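Local coordinates for peptidase S9 prolyl oligopeptidase catalytic domain-containing protein (Pyrococcus horikoshii, PDB 4HXF) that probably acts as a serine peptidase of the prolyl oligopeptidase type, an acylaminoacyl peptidase that assembles into a self-compartmentalizing hexamer, at residues F596-F599 with F600-L604. Residues are numbered along the deposited sequence; the frame is centred on the assembly and turned at random. Where two conformers were deposited one is given.
Sequences FMEF and FERKL
F600 turns the edge of its ring toward one face of F596, a T-shaped pair whose planes meet at 83°. The two ring centroids lie 5.4 Å apart. F596 CZ lies in the plane of the F600 ring, at its edge, with F600 CE1 3.8 Å away. One turn further on, K603 CG stands over the centre of one face of F599, a CH-pi contact of 3.8 Å from CG to the ring centroid, with CG almost straight above the ring. Both pairs are i to i+4 contacts in the C-terminal half of helix 586-605, in the alpha/beta-hydrolase part of the protein. The helix packs against the central sheet: F596, F599 and F600 all touch I486 of strand 484-488, M403 of helix 398-405 meets F596 and F600, and another ring, F611, meets F599 edge-to-face. With CG anti to the backbone N (chi1 -165°), the F599 ring is carried to the side where K603 CG stands over it, while K603 bends at chi2 and sends NZ on to E567 and to the backbone oxygens of E608 and G610. The backbone bond from E601 N to M597 O is regular at 2.9 Å, but that from K603 N to F599 O is weak, where the turn widens to a pi-type one at 601-604, close to the end of the helix. On a different side of the helix, E598 and R602 form a salt bridge, with the carboxylate and guanidinium planes 61° apart. Replacing R602 by an alanine would probably leave E598 OE2 paired with K594 but strip OE1 of this charged mate, and lose the salt bridge that R602 NH1 makes with E608. E598 OE1 uses its anti lone pair to accept the N-H of R602 NE at 3.0 Å, near the guanidinium plane.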
loop_
_atom_site.group_PDB
_atom_site.type_symbol
_atom_site.label_atom_id
_atom_site.label_comp_id
_atom_site.label_asym_id
_atom_site.label_seq_id
_atom_site.Cartn_x
_atom_site.Cartn_y
_atom_site.Cartn_z
ATOM N N PHE A 596 -38.122 7.505 -6.742
ATOM C CA PHE A 596 -39.154 7.864 -7.666
ATOM C C PHE A 596 -40.376 6.999 -7.394
ATOM O O PHE A 596 -41.510 7.494 -7.252
ATOM C CB PHE A 596 -38.609 7.630 -9.067
ATOM C CG PHE A 596 -39.548 7.971 -10.231
ATOM C CD1 PHE A 596 -39.414 9.165 -10.921
ATOM C CD2 PHE A 596 -40.483 7.043 -10.698
ATOM C CE1 PHE A 596 -40.250 9.481 -11.971
ATOM C CE2 PHE A 596 -41.271 7.314 -11.798
ATOM C CZ PHE A 596 -41.191 8.573 -12.399
ATOM N N MET A 597 -40.190 5.686 -7.330
ATOM C CA MET A 597 -41.347 4.832 -7.175
ATOM C C MET A 597 -41.989 5.017 -5.806
ATOM O O MET A 597 -43.226 5.054 -5.734
ATOM C CB MET A 597 -41.042 3.342 -7.564
ATOM C CG MET A 597 -40.074 2.611 -6.701
ATOM S SD MET A 597 -39.266 1.164 -7.582
ATOM C CE MET A 597 -39.871 0.029 -6.371
ATOM N N GLU A 598 -41.193 5.173 -4.768
ATOM C CA GLU A 598 -41.784 5.334 -3.458
ATOM C C GLU A 598 -42.496 6.643 -3.208
ATOM O O GLU A 598 -43.515 6.678 -2.523
ATOM C CB GLU A 598 -40.761 5.106 -2.344
ATOM C CG GLU A 598 -40.268 3.660 -2.264
ATOM C CD GLU A 598 -41.405 2.661 -2.053
ATOM O OE1 GLU A 598 -42.322 2.986 -1.229
ATOM O OE2 GLU A 598 -41.431 1.582 -2.752
ATOM N N PHE A 599 -42.027 7.709 -3.826
ATOM C CA PHE A 599 -42.730 9.017 -3.733
ATOM C C PHE A 599 -44.110 8.908 -4.324
ATOM O O PHE A 599 -45.090 9.276 -3.719
ATOM C CB PHE A 599 -41.927 10.138 -4.327
ATOM C CG PHE A 599 -42.422 11.493 -3.953
ATOM C CD1 PHE A 599 -42.111 12.001 -2.690
ATOM C CD2 PHE A 599 -43.251 12.230 -4.822
ATOM C CE1 PHE A 599 -42.547 13.269 -2.346
ATOM C CE2 PHE A 599 -43.765 13.448 -4.420
ATOM C CZ PHE A 599 -43.390 13.976 -3.187
ATOM N N PHE A 600 -44.242 8.277 -5.506
ATOM C CA PHE A 600 -45.573 8.102 -6.065
ATOM C C PHE A 600 -46.426 7.108 -5.284
ATOM O O PHE A 600 -47.598 7.368 -5.077
ATOM C CB PHE A 600 -45.519 7.691 -7.555
ATOM C CG PHE A 600 -45.315 8.859 -8.495
ATOM C CD1 PHE A 600 -44.264 8.884 -9.410
ATOM C CD2 PHE A 600 -46.113 10.011 -8.413
ATOM C CE1 PHE A 600 -44.164 9.917 -10.359
ATOM C CE2 PHE A 600 -45.899 11.116 -9.299
ATOM C CZ PHE A 600 -44.924 11.038 -10.241
ATOM N N GLU A 601 -45.831 6.014 -4.760
ATOM C CA GLU A 601 -46.566 5.063 -3.899
ATOM C C GLU A 601 -47.186 5.819 -2.691
ATOM O O GLU A 601 -48.305 5.512 -2.330
ATOM C CB GLU A 601 -45.621 3.968 -3.410
ATOM C CG GLU A 601 -45.244 2.935 -4.539
ATOM C CD GLU A 601 -46.393 2.042 -4.911
ATOM O OE1 GLU A 601 -47.066 2.319 -5.857
ATOM O OE2 GLU A 601 -46.664 1.134 -4.168
ATOM N N ARG A 602 -46.398 6.708 -2.094
ATOM C CA ARG A 602 -46.730 7.325 -0.821
ATOM C C ARG A 602 -47.404 8.690 -0.917
ATOM O O ARG A 602 -47.841 9.231 0.166
ATOM C CB ARG A 602 -45.510 7.345 0.110
ATOM C CG ARG A 602 -44.984 5.949 0.444
ATOM C CD ARG A 602 -43.570 5.957 0.964
ATOM N NE ARG A 602 -43.070 4.604 1.142
ATOM C CZ ARG A 602 -43.136 3.862 2.251
ATOM N NH1 ARG A 602 -43.708 4.283 3.373
ATOM N NH2 ARG A 602 -42.549 2.638 2.223
ATOM N N LYS A 603 -47.476 9.267 -2.141
ATOM C CA LYS A 603 -48.060 10.549 -2.305
ATOM C C LYS A 603 -49.186 10.568 -3.330
ATOM O O LYS A 603 -50.063 11.457 -3.307
ATOM C CB LYS A 603 -46.968 11.613 -2.633
ATOM C CG LYS A 603 -45.939 11.745 -1.490
ATOM C CD LYS A 603 -46.425 12.369 -0.234
ATOM C CE LYS A 603 -45.384 12.209 0.847
ATOM N NZ LYS A 603 -45.882 12.694 2.141
ATOM N N LEU A 604 -49.148 9.623 -4.238
ATOM C CA LEU A 604 -50.113 9.568 -5.332
ATOM C C LEU A 604 -51.099 8.387 -5.202
ATOM O O LEU A 604 -52.325 8.593 -5.124
ATOM C CB LEU A 604 -49.456 9.558 -6.738
ATOM C CG LEU A 604 -50.411 9.525 -7.904
ATOM C CD1 LEU A 604 -51.290 10.793 -8.025
ATOM C CD2 LEU A 604 -49.651 9.313 -9.233
#